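Local coordinates for protein 3',5'-cyclic-nucleotide phosphodiesterase 1 (Saccharomyces cerevisiae, PDB 4OJV) that belongs to the class-II phosphodiesterases of the metallo-hydrolase clan and holds a pair of zinc ions, at residues I24-P27 and A28-D32; A108-M111 and K112-E116; W261-V264 and A265-P269; Y299-N302 and E303-L307. All blocks are in the same frame, centred on the assembly; numbering follows the deposited sequence.

Contact 1. Residues I24-P27 and A28-D32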
loop_
_atom_site.group_PDB
_atom_site.type_symbol
_atom_site.label_atom_id
_atom_site.label_comp_id
_atom_site.label_asym_id
_atom_site.label_seq_id
_atom_site.Cartn_x
_atom_site.Cartn_y
_atom_site.Cartn_z
ATOM N N ILE A 24 15.320 0.950 -5.478
ATOM C CA ILE A 24 15.650 1.202 -6.879
ATOM C C ILE A 24 17.169 1.210 -7.033
ATOM O O ILE A 24 17.876 1.797 -6.210
ATOM C CB ILE A 24 15.058 2.551 -7.350
ATOM C CG1 ILE A 24 13.534 2.575 -7.201
ATOM C CG2 ILE A 24 15.508 2.892 -8.769
ATOM C CD1 ILE A 24 12.812 1.504 -7.973
ATOM N N LEU A 25 17.659 0.576 -8.094
ATOM C CA LEU A 25 19.093 0.520 -8.377
ATOM C C LEU A 25 19.405 1.101 -9.739
ATOM O O LEU A 25 18.668 0.863 -10.706
ATOM C CB LEU A 25 19.582 -0.927 -8.390
ATOM C CG LEU A 25 19.228 -1.855 -7.231
ATOM C CD1 LEU A 25 19.792 -3.247 -7.468
ATOM C CD2 LEU A 25 19.731 -1.293 -5.915
ATOM N N LYS A 26 20.527 1.815 -9.824
ATOM C CA LYS A 26 21.094 2.213 -11.107
ATOM C C LYS A 26 22.599 2.398 -10.938
ATOM O O LYS A 26 23.091 2.558 -9.821
ATOM C CB LYS A 26 20.444 3.496 -11.643
ATOM C CG LYS A 26 20.683 4.729 -10.774
ATOM C CD LYS A 26 20.095 6.005 -11.387
ATOM C CE LYS A 26 20.931 6.587 -12.523
ATOM N NZ LYS A 26 22.287 7.046 -12.096
ATOM N N PRO A 27 23.348 2.393 -12.055
ATOM C CA PRO A 27 24.765 2.721 -11.964
ATOM C C PRO A 27 24.949 4.150 -11.471
ATOM O O PRO A 27 24.137 5.029 -11.773
ATOM C CB PRO A 27 25.243 2.604 -13.416
ATOM C CG PRO A 27 24.280 1.664 -14.060
ATOM C CD PRO A 27 22.960 2.009 -13.426
ATOM N N ALA A 28 26.018 4.382 -10.718
ATOM C CA ALA A 28 26.334 5.731 -10.273
ATOM C C ALA A 28 26.595 6.666 -11.453
ATOM O O ALA A 28 27.145 6.254 -12.484
ATOM C CB ALA A 28 27.528 5.710 -9.342
ATOM N N ARG A 29 26.162 7.914 -11.295
ATOM C CA ARG A 29 26.539 9.048 -12.168
ATOM C C ARG A 29 25.842 9.124 -13.524
ATOM O O ARG A 29 25.603 10.221 -14.022
ATOM C CB ARG A 29 28.061 9.118 -12.366
ATOM C CG ARG A 29 28.842 9.409 -11.095
ATOM C CD ARG A 29 30.355 9.296 -11.294
ATOM N NE ARG A 29 30.767 7.930 -11.632
ATOM C CZ ARG A 29 31.033 6.967 -10.750
ATOM N NH1 ARG A 29 30.960 7.199 -9.443
ATOM N NH2 ARG A 29 31.381 5.760 -11.181
ATOM N N THR A 30 25.532 7.983 -14.128
ATOM C CA THR A 30 24.984 7.975 -15.491
ATOM C C THR A 30 23.519 8.424 -15.517
ATOM O O THR A 30 22.819 8.373 -14.498
ATOM C CB THR A 30 25.193 6.612 -16.176
ATOM O OG1 THR A 30 24.799 5.562 -15.284
ATOM C CG2 THR A 30 26.660 6.439 -16.552
ATOM N N GLU A 31 23.037 8.862 -16.677
ATOM C CA GLU A 31 21.747 9.563 -16.726
ATOM C C GLU A 31 20.685 8.892 -17.593
ATOM O O GLU A 31 19.725 9.533 -18.019
ATOM C CB GLU A 31 21.920 11.036 -17.107
ATOM C CG GLU A 31 22.462 11.285 -18.502
ATOM C CD GLU A 31 22.826 12.738 -18.708
ATOM O OE1 GLU A 31 22.184 13.397 -19.550
ATOM O OE2 GLU A 31 23.732 13.227 -18.006
ATOM N N ASP A 32 20.842 7.598 -17.830
ATOM C CA ASP A 32 19.802 6.835 -18.506
ATOM C C ASP A 32 18.525 6.850 -17.674
ATOM O O ASP A 32 18.584 6.938 -16.440
ATOM C CB ASP A 32 20.244 5.397 -18.713
ATOM C CG ASP A 32 21.580 5.305 -19.383
ATOM O OD1 ASP A 32 21.635 5.396 -20.626
ATOM O OD2 ASP A 32 22.579 5.162 -18.662
#
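The ring of Pro-27 meets Thr-30 at its CB corner, which lies 3.5 Å from Thr-30 OG1, and the two side chains cross at about a right angle. Between them in the chain, the guanidinium of Arg-29 carries Ala-28 CB on one face, 3.7 Å from the plane and nearer its margin than its middle, while NH1 donates to the carbonyl of Val-2. The polar centre of the turn is the ammonium group of Lys-26. Bends at chi3 (-77°) and chi4 turn the end of this side chain forward, past the end of the strand, so that NZ arrives between two carbonyls of the turn. It donates to Pro-27 O at 2.8 Å, almost straight on to the carbonyl (C=O...N 173°), and to Thr-30 O, also at 2.8 Å from NZ but at 147° and a little off the carbonyl plane. The segment is the exit of strand 22-27, which lies between strands 4-8 and 35-38 in a mixed sheet of the metallo-hydrolase fold, antiparallel to both, and residues 28-32 begin the connection to strand 35-38. Lys-26 NZ also forms a salt bridge with Glu-5 of strand 4-8 and a hydrogen bond with Ser-93 OG, so the charge of this buried residue is met by polar groups from several sides. The same Glu-5 carboxylate uses OE1 to accept from Arg-29 N, where the backbone has turned to a positive phi.

Contact 2. Residues A108-M111 and K112-E116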
loop_
_atom_site.group_PDB
_atom_site.type_symbol
_atom_site.label_atom_id
_atom_site.label_comp_id
_atom_site.label_asym_id
_atom_site.label_seq_id
_atom_site.Cartn_x
_atom_site.Cartn_y
_atom_site.Cartn_z
ATOM N N ALA A 108 6.260 20.233 -17.014
ATOM C CA ALA A 108 5.668 19.004 -16.483
ATOM C C ALA A 108 5.342 19.145 -15.004
ATOM O O ALA A 108 6.197 19.505 -14.198
ATOM C CB ALA A 108 6.596 17.818 -16.707
ATOM N N ASN A 109 4.099 18.859 -14.638
ATOM C CA ASN A 109 3.730 18.900 -13.228
ATOM C C ASN A 109 4.268 17.676 -12.476
ATOM O O ASN A 109 4.850 16.767 -13.082
ATOM C CB ASN A 109 2.216 19.100 -13.049
ATOM C CG ASN A 109 1.384 17.968 -13.624
ATOM O OD1 ASN A 109 1.751 16.794 -13.537
ATOM N ND2 ASN A 109 0.218 18.313 -14.165
ATOM N N THR A 110 4.111 17.674 -11.159
ATOM C CA THR A 110 4.684 16.607 -10.343
ATOM C C THR A 110 4.141 15.234 -10.740
ATOM O O THR A 110 4.901 14.267 -10.827
ATOM C CB THR A 110 4.475 16.891 -8.848
ATOM O OG1 THR A 110 5.100 18.145 -8.533
ATOM C CG2 THR A 110 5.098 15.794 -7.999
ATOM N N MET A 111 2.840 15.157 -11.012
ATOM C CA MET A 111 2.244 13.896 -11.446
ATOM C C MET A 111 2.855 13.384 -12.755
ATOM O O MET A 111 3.192 12.199 -12.869
ATOM C CB MET A 111 0.727 14.035 -11.585
ATOM C CG MET A 111 -0.006 12.710 -11.724
ATOM S SD MET A 111 -0.008 11.718 -10.211
ATOM C CE MET A 111 -0.809 12.830 -9.066
ATOM N N LYS A 112 3.022 14.278 -13.725
ATOM C CA LYS A 112 3.621 13.917 -15.000
ATOM C C LYS A 112 5.064 13.443 -14.837
ATOM O O LYS A 112 5.464 12.441 -15.443
ATOM C CB LYS A 112 3.570 15.095 -15.977
ATOM C CG LYS A 112 4.126 14.803 -17.366
ATOM C CD LYS A 112 3.339 13.704 -18.062
ATOM C CE LYS A 112 3.712 13.585 -19.528
ATOM N NZ LYS A 112 2.987 12.456 -20.175
ATOM N N LYS A 113 5.834 14.154 -14.013
ATOM C CA LYS A 113 7.219 13.746 -13.735
ATOM C C LYS A 113 7.263 12.344 -13.127
ATOM O O LYS A 113 8.160 11.555 -13.425
ATOM C CB LYS A 113 7.897 14.726 -12.786
ATOM C CG LYS A 113 8.177 16.110 -13.354
ATOM C CD LYS A 113 8.997 16.909 -12.348
ATOM C CE LYS A 113 9.289 18.327 -12.809
ATOM N NZ LYS A 113 8.222 19.281 -12.403
ATOM N N THR A 114 6.287 12.050 -12.269
ATOM C CA THR A 114 6.185 10.747 -11.617
ATOM C C THR A 114 5.956 9.641 -12.647
ATOM O O THR A 114 6.650 8.620 -12.628
ATOM C CB THR A 114 5.061 10.745 -10.562
ATOM O OG1 THR A 114 5.321 11.757 -9.586
ATOM C CG2 THR A 114 4.975 9.399 -9.856
ATOM N N TYR A 115 4.973 9.830 -13.526
ATOM C CA TYR A 115 4.781 8.892 -14.634
ATOM C C TYR A 115 6.056 8.705 -15.467
ATOM O O TYR A 115 6.418 7.583 -15.800
ATOM C CB TYR A 115 3.633 9.328 -15.548
ATOM C CG TYR A 115 2.246 8.917 -15.089
ATOM C CD1 TYR A 115 1.720 7.675 -15.437
ATOM C CD2 TYR A 115 1.454 9.774 -14.326
ATOM C CE1 TYR A 115 0.441 7.294 -15.029
ATOM C CE2 TYR A 115 0.176 9.409 -13.924
ATOM C CZ TYR A 115 -0.324 8.168 -14.279
ATOM O OH TYR A 115 -1.593 7.819 -13.867
ATOM N N GLU A 116 6.746 9.799 -15.785
ATOM C CA GLU A 116 7.945 9.714 -16.617
ATOM C C GLU A 116 9.066 8.920 -15.931
ATOM O O GLU A 116 9.649 8.013 -16.526
ATOM C CB GLU A 116 8.406 11.117 -17.021
ATOM C CG GLU A 116 7.484 11.786 -18.025
ATOM C CD GLU A 116 7.935 13.173 -18.426
ATOM O OE1 GLU A 116 7.070 13.951 -18.879
ATOM O OE2 GLU A 116 9.139 13.481 -18.296
HETATM O O HOH W 1 7.478 18.856 -9.533
#
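With chi1 at 62°, the CG of Asn-109 stands between its own backbone N and carbonyl carbon, and from there OD1 reaches over the first turn of the helix to accept from Lys-112 N. Lys-113 runs extended until chi4 (89°), where the chain kinks and delivers NZ to Ala-108 O, 2.7 Å away. The bond from Lys-112 N to Asn-109 OD1 is 2.8 Å long and close to straight at the hydrogen (164°). Asn-109 is thus the N-cap of helix 110-119, and its main-chain O receives Lys-113 N at 2.9 Å, so one residue supplies two acceptors to N-H groups of the first turn. A water joins Lys-113 NZ, 3.0 Å away, to Thr-110 OG1, which also bonds to Asp-72 of the second subunit. That subunit takes up the other end of the cap as well, with Ala-332 O accepting from Asn-109 ND2. Thr-114 grips Thr-110 O twice, through its backbone N and through OG1 at 2.8 Å, the two donors coming from opposite faces of the carbonyl plane; the hydroxyl sits well above that plane. On the flank facing the second subunit, Met-111 CG approaches the edge of the Tyr-115 ring in its plane, 4.0 Å from CE2. Met-111 O lies at the ring edge too, 3.3 Å from Tyr-115 CD2, and takes the helical bond from Tyr-115 N.

Contact 3. Residues W261-V264 and A265-P269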
loop_
_atom_site.group_PDB
_atom_site.type_symbol
_atom_site.label_atom_id
_atom_site.label_comp_id
_atom_site.label_asym_id
_atom_site.label_seq_id
_atom_site.Cartn_x
_atom_site.Cartn_y
_atom_site.Cartn_z
ATOM N N TRP A 261 26.624 -17.473 2.171
ATOM C CA TRP A 261 27.822 -16.795 2.664
ATOM C C TRP A 261 29.075 -17.407 2.110
ATOM O O TRP A 261 30.040 -16.697 1.848
ATOM C CB TRP A 261 27.892 -16.765 4.187
ATOM C CG TRP A 261 26.695 -16.152 4.868
ATOM C CD1 TRP A 261 25.911 -16.726 5.862
ATOM C CD2 TRP A 261 26.116 -14.820 4.640
ATOM N NE1 TRP A 261 24.908 -15.868 6.250
ATOM C CE2 TRP A 261 24.976 -14.709 5.557
ATOM C CE3 TRP A 261 26.419 -13.746 3.807
ATOM C CZ2 TRP A 261 24.185 -13.568 5.612
ATOM C CZ3 TRP A 261 25.615 -12.600 3.874
ATOM C CH2 TRP A 261 24.521 -12.521 4.751
ATOM N N SER A 262 29.059 -18.727 1.926
ATOM C CA SER A 262 30.198 -19.426 1.327
ATOM C C SER A 262 30.435 -18.941 -0.099
ATOM O O SER A 262 31.574 -18.681 -0.493
ATOM C CB SER A 262 29.984 -20.938 1.353
ATOM O OG SER A 262 29.953 -21.423 2.685
ATOM N N TYR A 263 29.357 -18.789 -0.864
ATOM C CA TYR A 263 29.462 -18.289 -2.232
ATOM C C TYR A 263 30.035 -16.873 -2.258
ATOM O O TYR A 263 30.919 -16.566 -3.062
ATOM C CB TYR A 263 28.092 -18.325 -2.917
ATOM C CG TYR A 263 28.119 -17.967 -4.388
ATOM C CD1 TYR A 263 28.122 -16.638 -4.803
ATOM C CD2 TYR A 263 28.125 -18.961 -5.366
ATOM C CE1 TYR A 263 28.146 -16.304 -6.147
ATOM C CE2 TYR A 263 28.147 -18.637 -6.716
ATOM C CZ TYR A 263 28.155 -17.308 -7.101
ATOM O OH TYR A 263 28.176 -16.978 -8.439
ATOM N N VAL A 264 29.537 -16.012 -1.370
ATOM C CA VAL A 264 30.016 -14.638 -1.278
ATOM C C VAL A 264 31.514 -14.606 -0.948
ATOM O O VAL A 264 32.294 -13.948 -1.645
ATOM C CB VAL A 264 29.193 -13.830 -0.245
ATOM C CG1 VAL A 264 29.813 -12.469 0.014
ATOM C CG2 VAL A 264 27.752 -13.674 -0.716
ATOM N N ALA A 265 31.918 -15.327 0.098
ATOM C CA ALA A 265 33.320 -15.321 0.517
ATOM C C ALA A 265 34.242 -15.900 -0.561
ATOM O O ALA A 265 35.368 -15.421 -0.732
ATOM C CB ALA A 265 33.498 -16.059 1.835
ATOM N N GLU A 266 33.762 -16.904 -1.297
ATOM C CA GLU A 266 34.570 -17.519 -2.356
ATOM C C GLU A 266 34.731 -16.590 -3.558
ATOM O O GLU A 266 35.812 -16.511 -4.155
ATOM C CB GLU A 266 33.982 -18.859 -2.806
ATOM C CG GLU A 266 34.829 -19.550 -3.868
ATOM C CD GLU A 266 34.353 -20.948 -4.233
ATOM O OE1 GLU A 266 33.174 -21.269 -3.986
ATOM O OE2 GLU A 266 35.162 -21.724 -4.785
ATOM N N ASN A 267 33.660 -15.880 -3.905
ATOM C CA ASN A 267 33.584 -15.224 -5.205
ATOM C C ASN A 267 33.688 -13.712 -5.213
ATOM O O ASN A 267 33.963 -13.118 -6.256
ATOM C CB ASN A 267 32.320 -15.673 -5.936
ATOM C CG ASN A 267 32.360 -17.141 -6.288
ATOM O OD1 ASN A 267 33.172 -17.567 -7.117
ATOM N ND2 ASN A 267 31.510 -17.929 -5.648
ATOM N N ILE A 268 33.463 -13.091 -4.060
ATOM C CA ILE A 268 33.440 -11.638 -3.959
ATOM C C ILE A 268 34.380 -11.197 -2.843
ATOM O O ILE A 268 34.036 -11.297 -1.672
ATOM C CB ILE A 268 32.020 -11.102 -3.655
ATOM C CG1 ILE A 268 30.995 -11.629 -4.672
ATOM C CG2 ILE A 268 32.044 -9.579 -3.628
ATOM C CD1 ILE A 268 29.543 -11.474 -4.248
ATOM N N PRO A 269 35.577 -10.705 -3.197
ATOM C CA PRO A 269 36.450 -10.175 -2.149
ATOM C C PRO A 269 35.754 -9.073 -1.351
ATOM O O PRO A 269 34.990 -8.297 -1.919
ATOM C CB PRO A 269 37.644 -9.620 -2.935
ATOM C CG PRO A 269 37.653 -10.408 -4.202
ATOM C CD PRO A 269 36.198 -10.623 -4.530
#
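Tyr-263, Val-264 and Ala-265 carry most of this turn, the last of helix 256-267. The phenol ring of Tyr-263 receives the amide of Asn-267 over one face: ND2 sits 3.4 Å above the ring plane, over its centre, with the ring and amide planes inclined by 47°. Tyr-263 CG, anti to the backbone N, brings the ring forward along the helix to where the next turn can cover it. The same ND2 donates to Tyr-263 O at 3.0 Å, a bent bond with an N-H...O angle of 139°, while Asn-267 N reaches that oxygen from 2.9 Å. Two donors from one residue therefore hold Tyr-263 O, and ND2 lies between this carbonyl and the ring face, which probably restrains the rotation of the amide. Val-264 O takes Ile-268 N at 2.8 Å and a weak second bond from Asn-267 N, just where Ile-268 leaves the helical conformation; the side chains meet lightly, Val-264 CG1 lying 4.4 Å from Ile-268 CD1. Ala-265 lays its methyl CB 3.5 Å from Trp-261 O, beside the bond from its own N to that oxygen. The helix is the crossover of a beta-alpha-beta unit that runs from strand 238-242 to strand 273-279. Val-264 rests on Ile-240 of the first of these, Tyr-263 and Ile-268 touch Ile-229 of strand 222-232, and Ala-265 faces Leu-310 of helix 297-311.

Contact 4. Residues Y299-N302 and E303-L307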
loop_
_atom_site.group_PDB
_atom_site.type_symbol
_atom_site.label_atom_id
_atom_site.label_comp_id
_atom_site.label_asym_id
_atom_site.label_seq_id
_atom_site.Cartn_x
_atom_site.Cartn_y
_atom_site.Cartn_z
ATOM N N TYR A 299 20.441 -12.851 15.793
ATOM C CA TYR A 299 20.453 -13.715 14.623
ATOM C C TYR A 299 21.166 -13.068 13.434
ATOM O O TYR A 299 21.926 -13.734 12.718
ATOM C CB TYR A 299 19.042 -14.173 14.257
ATOM C CG TYR A 299 18.406 -15.002 15.351
ATOM C CD1 TYR A 299 18.832 -16.310 15.599
ATOM C CD2 TYR A 299 17.392 -14.477 16.148
ATOM C CE1 TYR A 299 18.255 -17.070 16.609
ATOM C CE2 TYR A 299 16.808 -15.227 17.160
ATOM C CZ TYR A 299 17.243 -16.518 17.384
ATOM O OH TYR A 299 16.661 -17.258 18.385
ATOM N N LEU A 300 20.956 -11.769 13.233
ATOM C CA LEU A 300 21.654 -11.083 12.157
ATOM C C LEU A 300 23.171 -11.062 12.430
ATOM O O LEU A 300 23.971 -11.350 11.543
ATOM C CB LEU A 300 21.113 -9.667 11.935
ATOM C CG LEU A 300 21.866 -8.842 10.874
ATOM C CD1 LEU A 300 21.969 -9.553 9.528
ATOM C CD2 LEU A 300 21.228 -7.477 10.677
ATOM N N ILE A 301 23.561 -10.717 13.653
ATOM C CA ILE A 301 24.984 -10.722 13.998
ATOM C C ILE A 301 25.586 -12.127 13.854
ATOM O O ILE A 301 26.716 -12.268 13.384
ATOM C CB ILE A 301 25.249 -10.090 15.387
ATOM C CG1 ILE A 301 24.993 -8.572 15.358
ATOM C CG2 ILE A 301 26.668 -10.382 15.885
ATOM C CD1 ILE A 301 25.957 -7.761 14.505
ATOM N N ASN A 302 24.827 -13.168 14.196
ATOM C CA ASN A 302 25.325 -14.536 14.005
ATOM C C ASN A 302 25.601 -14.840 12.535
ATOM O O ASN A 302 26.603 -15.482 12.204
ATOM C CB ASN A 302 24.358 -15.578 14.571
ATOM C CG ASN A 302 24.390 -15.651 16.086
ATOM O OD1 ASN A 302 25.247 -15.057 16.735
ATOM N ND2 ASN A 302 23.446 -16.388 16.656
ATOM N N GLU A 303 24.717 -14.378 11.651
ATOM C CA GLU A 303 24.921 -14.549 10.218
ATOM C C GLU A 303 26.153 -13.799 9.722
ATOM O O GLU A 303 26.967 -14.357 8.980
ATOM C CB GLU A 303 23.668 -14.151 9.420
ATOM C CG GLU A 303 22.461 -15.060 9.660
ATOM C CD GLU A 303 22.754 -16.536 9.418
ATOM O OE1 GLU A 303 23.521 -16.861 8.485
ATOM O OE2 GLU A 303 22.216 -17.384 10.164
ATOM N N LEU A 304 26.302 -12.550 10.149
ATOM C CA LEU A 304 27.480 -11.761 9.786
ATOM C C LEU A 304 28.763 -12.368 10.354
ATOM O O LEU A 304 29.804 -12.341 9.697
ATOM C CB LEU A 304 27.303 -10.306 10.206
ATOM C CG LEU A 304 26.169 -9.547 9.511
ATOM C CD1 LEU A 304 25.964 -8.204 10.186
ATOM C CD2 LEU A 304 26.460 -9.370 8.028
ATOM N N SER A 305 28.672 -12.956 11.547
ATOM C CA SER A 305 29.807 -13.669 12.145
ATOM C C SER A 305 30.209 -14.867 11.275
ATOM O O SER A 305 31.402 -15.135 11.088
ATOM C CB SER A 305 29.442 -14.129 13.552
ATOM O OG SER A 305 29.406 -13.034 14.449
ATOM N N ASN A 306 29.220 -15.584 10.734
ATOM C CA ASN A 306 29.489 -16.691 9.819
ATOM C C ASN A 306 30.204 -16.218 8.552
ATOM O O ASN A 306 31.190 -16.830 8.124
ATOM C CB ASN A 306 28.211 -17.462 9.475
ATOM C CG ASN A 306 27.626 -18.195 10.670
ATOM O OD1 ASN A 306 28.280 -18.372 11.703
ATOM N ND2 ASN A 306 26.377 -18.628 10.532
ATOM N N LEU A 307 29.733 -15.119 7.964
ATOM C CA LEU A 307 30.413 -14.530 6.820
ATOM C C LEU A 307 31.850 -14.134 7.179
ATOM O O LEU A 307 32.781 -14.373 6.405
ATOM C CB LEU A 307 29.635 -13.318 6.294
ATOM C CG LEU A 307 30.285 -12.586 5.109
ATOM C CD1 LEU A 307 30.466 -13.494 3.898
ATOM C CD2 LEU A 307 29.479 -11.350 4.741
HETATM O O HOH W 2 21.462 -16.573 12.697
#
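Leu-304 lies along two residues of the preceding turn: its CG is 4.2 Å from Leu-300 CD1, and its CD1 is 4.3 Å from Ile-301 CD1. The three form an apolar ridge on helix 297-311, and Leu-300 and Ile-301 carry it on to Leu-344 of helix 336-350. A polar flank begins at Ser-305. Its OG, anti to the carbonyl carbon (chi1 -73°), turns back to donate to Ile-301 O at 3.0 Å, well above the carbonyl plane (41° out of it), while Ser-305 N bonds to the same oxygen at 2.8 Å. Next to it, Asn-302 accepts from Arg-351 through OD1. Glu-303 bends at chi2, which curls its carboxylate back toward the start of the turn. There a water donates both to Glu-303 OE2, 2.8 Å away, and to Tyr-299 O at 2.9 Å, and the other oxygen, OE1, accepts from the indole N-H of Trp-261. Both carboxylate oxygens thus have a donor, which should limit the freedom of this buried acid to rotate, and Ile-301 O and Tyr-299 O each accept a second bond beyond the helical one.

How the contacts relate
Contacts 3 and 4 are direct neighbours, their centres 14 Å apart: besides the indole-carboxylate bond, Leu-307 CD1 packs 4.1 Å from Val-264 CG1 and 3.8 Å from Trp-261 O, joining helices 256-267 and 297-311. Contact 2 lies on the opposite side of the chain's centre, about 42 Å from contact 3 and 43 Å from contact 4 between centres, and helps to form the interface with the second subunit. Contact 1, at the end of an inner sheet strand, has its centre about 19 Å from that of contact 2 and 25 Å from that of contact 3, without touching either. None of the four supplies a ligand to the zinc ions, which are held by other residues, among them Asp-244, shared by both sites.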